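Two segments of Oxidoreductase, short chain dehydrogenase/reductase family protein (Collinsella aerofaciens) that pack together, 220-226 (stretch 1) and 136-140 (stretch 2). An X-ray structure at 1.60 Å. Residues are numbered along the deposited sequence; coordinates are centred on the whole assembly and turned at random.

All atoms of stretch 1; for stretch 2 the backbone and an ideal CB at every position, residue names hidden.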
# COMPACT_ATOMS: atom_id res chain seq x y z
N GLU A 220 2.86 5.75 23.35
CA GLU A 220 3.48 4.70 24.15
C GLU A 220 5.01 4.84 24.22
O GLU A 220 5.60 4.72 25.29
CB GLU A 220 3.10 3.31 23.64
CG GLU A 220 3.69 2.22 24.50
CD GLU A 220 3.19 0.82 24.16
OE1 GLU A 220 2.45 0.62 23.18
OE2 GLU A 220 3.57 -0.10 24.90
N ALA A 221 5.64 5.14 23.08
CA ALA A 221 7.09 5.35 23.08
C ALA A 221 7.52 6.47 24.06
O ALA A 221 8.50 6.32 24.80
CB ALA A 221 7.58 5.68 21.67
N PHE A 222 6.81 7.58 24.07
CA PHE A 222 7.20 8.66 24.96
C PHE A 222 6.87 8.36 26.43
O PHE A 222 7.61 8.78 27.30
CB PHE A 222 6.63 10.01 24.52
CG PHE A 222 7.45 10.67 23.46
CD1 PHE A 222 8.59 11.39 23.78
CD2 PHE A 222 7.12 10.51 22.13
CE1 PHE A 222 9.36 11.99 22.77
CE2 PHE A 222 7.89 11.10 21.13
CZ PHE A 222 9.00 11.85 21.45
N GLU A 223 5.80 7.61 26.69
CA GLU A 223 5.48 7.17 28.06
C GLU A 223 6.60 6.33 28.65
O GLU A 223 6.91 6.46 29.82
CB GLU A 223 4.13 6.44 28.10
CG GLU A 223 2.97 7.43 28.07
CD GLU A 223 1.58 6.80 28.03
OE1 GLU A 223 1.47 5.57 28.28
OE2 GLU A 223 0.61 7.54 27.72
N LYS A 224 7.26 5.52 27.82
CA LYS A 224 8.29 4.58 28.27
C LYS A 224 9.74 5.06 28.09
O LYS A 224 10.68 4.41 28.56
CB LYS A 224 8.05 3.23 27.62
CG LYS A 224 6.74 2.63 28.15
CD LYS A 224 6.36 1.34 27.47
CE LYS A 224 5.12 0.77 28.14
NZ LYS A 224 4.55 -0.34 27.36
N LEU A 225 9.92 6.23 27.46
CA LEU A 225 11.24 6.78 27.22
C LEU A 225 11.95 7.06 28.54
O LEU A 225 11.40 7.72 29.40
CB LEU A 225 11.13 8.09 26.42
CG LEU A 225 12.43 8.78 26.08
CD1 LEU A 225 13.38 7.92 25.25
CD2 LEU A 225 12.13 10.12 25.42
N GLY A 226 13.16 6.52 28.68
CA GLY A 226 13.91 6.61 29.92
C GLY A 226 13.51 5.61 30.98
O GLY A 226 14.10 5.62 32.05
N UNK A 136 19.90 14.29 25.96
CA UNK A 136 19.22 14.02 24.71
C UNK A 136 18.36 12.78 24.72
O UNK A 136 18.37 12.02 25.68
CB UNK A 136 20.25 13.90 23.59
N UNK A 137 17.65 12.56 23.63
CA UNK A 137 16.82 11.37 23.52
C UNK A 137 16.76 10.85 22.11
O UNK A 137 16.76 11.63 21.16
CB UNK A 137 15.40 11.66 24.02
N UNK A 138 16.72 9.53 21.98
CA UNK A 138 16.54 8.89 20.69
C UNK A 138 15.44 7.86 20.83
O UNK A 138 15.47 7.05 21.76
CB UNK A 138 17.84 8.25 20.19
N UNK A 139 14.47 7.88 19.93
CA UNK A 139 13.51 6.77 19.79
C UNK A 139 13.57 6.31 18.36
O UNK A 139 13.19 7.05 17.47
CB UNK A 139 12.09 7.18 20.18
N UNK A 140 14.08 5.12 18.14
CA UNK A 140 14.11 4.57 16.80
C UNK A 140 12.98 3.58 16.62
O UNK A 140 12.53 2.94 17.56
CB UNK A 140 15.46 3.91 16.51

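Stretch 2 is an extended strand, and its CA-to-CB bonds point alternately to one side and the other. Stretch 1 is the last part of a helix and the turn that follows. The side chains it brings near the strand are Ala221, Phe222 and Leu225, all apolar.

Position 136 lies out of reach of stretch 1. Its ideal CB has no atom of that stretch within 5.5 Å. The clue is in the backbone: phi is 153° and psi 175°, a phi that glycine adopts far more easily than other residues. The deposited residue is Gly136.

At position 137 CA-to-CB points toward stretch 1. The ideal CB is already 3.9 Å from Leu225 CD2, so the first side-chain carbon makes contact unaided. Nothing polar is offered by the leucine. A small apolar residue suits the place, since CB alone already makes the contact; other apolar residues could be considered. The residue is Ala137. Ala137 CB packs on Leu225 CD2 at 3.9 Å.

Position 138 points away from stretch 1, which therefore says little about its side chain. The phi and psi of -131° and 131° are ordinary for a strand and admit many residues, beta-branched ones among them. The residue is Val138, with chi1 in t. Val138 CB is 6.7 Å from Leu225 CD1, the closest its side chain comes to stretch 1, but its backbone takes part: Val138 O lies 4.2 Å from Leu225 CD1.

Position 139 again points toward stretch 1. Its CA is 7.4 Å from the CA of Ala221, the closest CA pair across the two stretches. The ideal CB stands 5.0 Å from Ala221 CB and 5.3 Å from Leu225 CD1, which leaves room for more carbons. The ring of Phe222 lies further on. A mid-sized or large aliphatic side chain is expected; leucine, isoleucine, methionine or valine could all be considered. The residue is Ile139, with chi1 in m and chi2 in t. Ile139 CG2 and Ile139 CD1 both lie 4.0 Å from Ala221 CB, and Ile139 CG1 is 3.9 Å from Leu225 CD1. Ile139 CD1 also sits over one face of the Phe222 ring, 3.9 Å from its centroid and 6° off the ring normal, a CH-pi contact. Ile139 has the largest covered area of either stretch.

Position 140 is out of reach, and stretch 1 does not limit the choice. The residue is Asn140, whose OD1 and ND2 are hydrogen-bonded elsewhere in the structure. No hydrogen bond joins the two stretches; their side chains meet through apolar packing.

Stretch 2 136-140: GAVIN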
# COMPACT_ATOMS: atom_id res chain seq x y z
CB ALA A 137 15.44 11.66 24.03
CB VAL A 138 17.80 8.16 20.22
CG1 VAL A 138 17.56 7.46 18.86
CG2 VAL A 138 18.97 9.13 20.12
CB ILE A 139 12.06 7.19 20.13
CG1 ILE A 139 11.96 7.65 21.59
CG2 ILE A 139 11.09 6.02 19.85
CD1 ILE A 139 10.61 8.27 21.94
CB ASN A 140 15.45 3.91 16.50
CG ASN A 140 16.58 4.90 16.47
OD1 ASN A 140 16.42 6.04 16.01
ND2 ASN A 140 17.74 4.48 16.95
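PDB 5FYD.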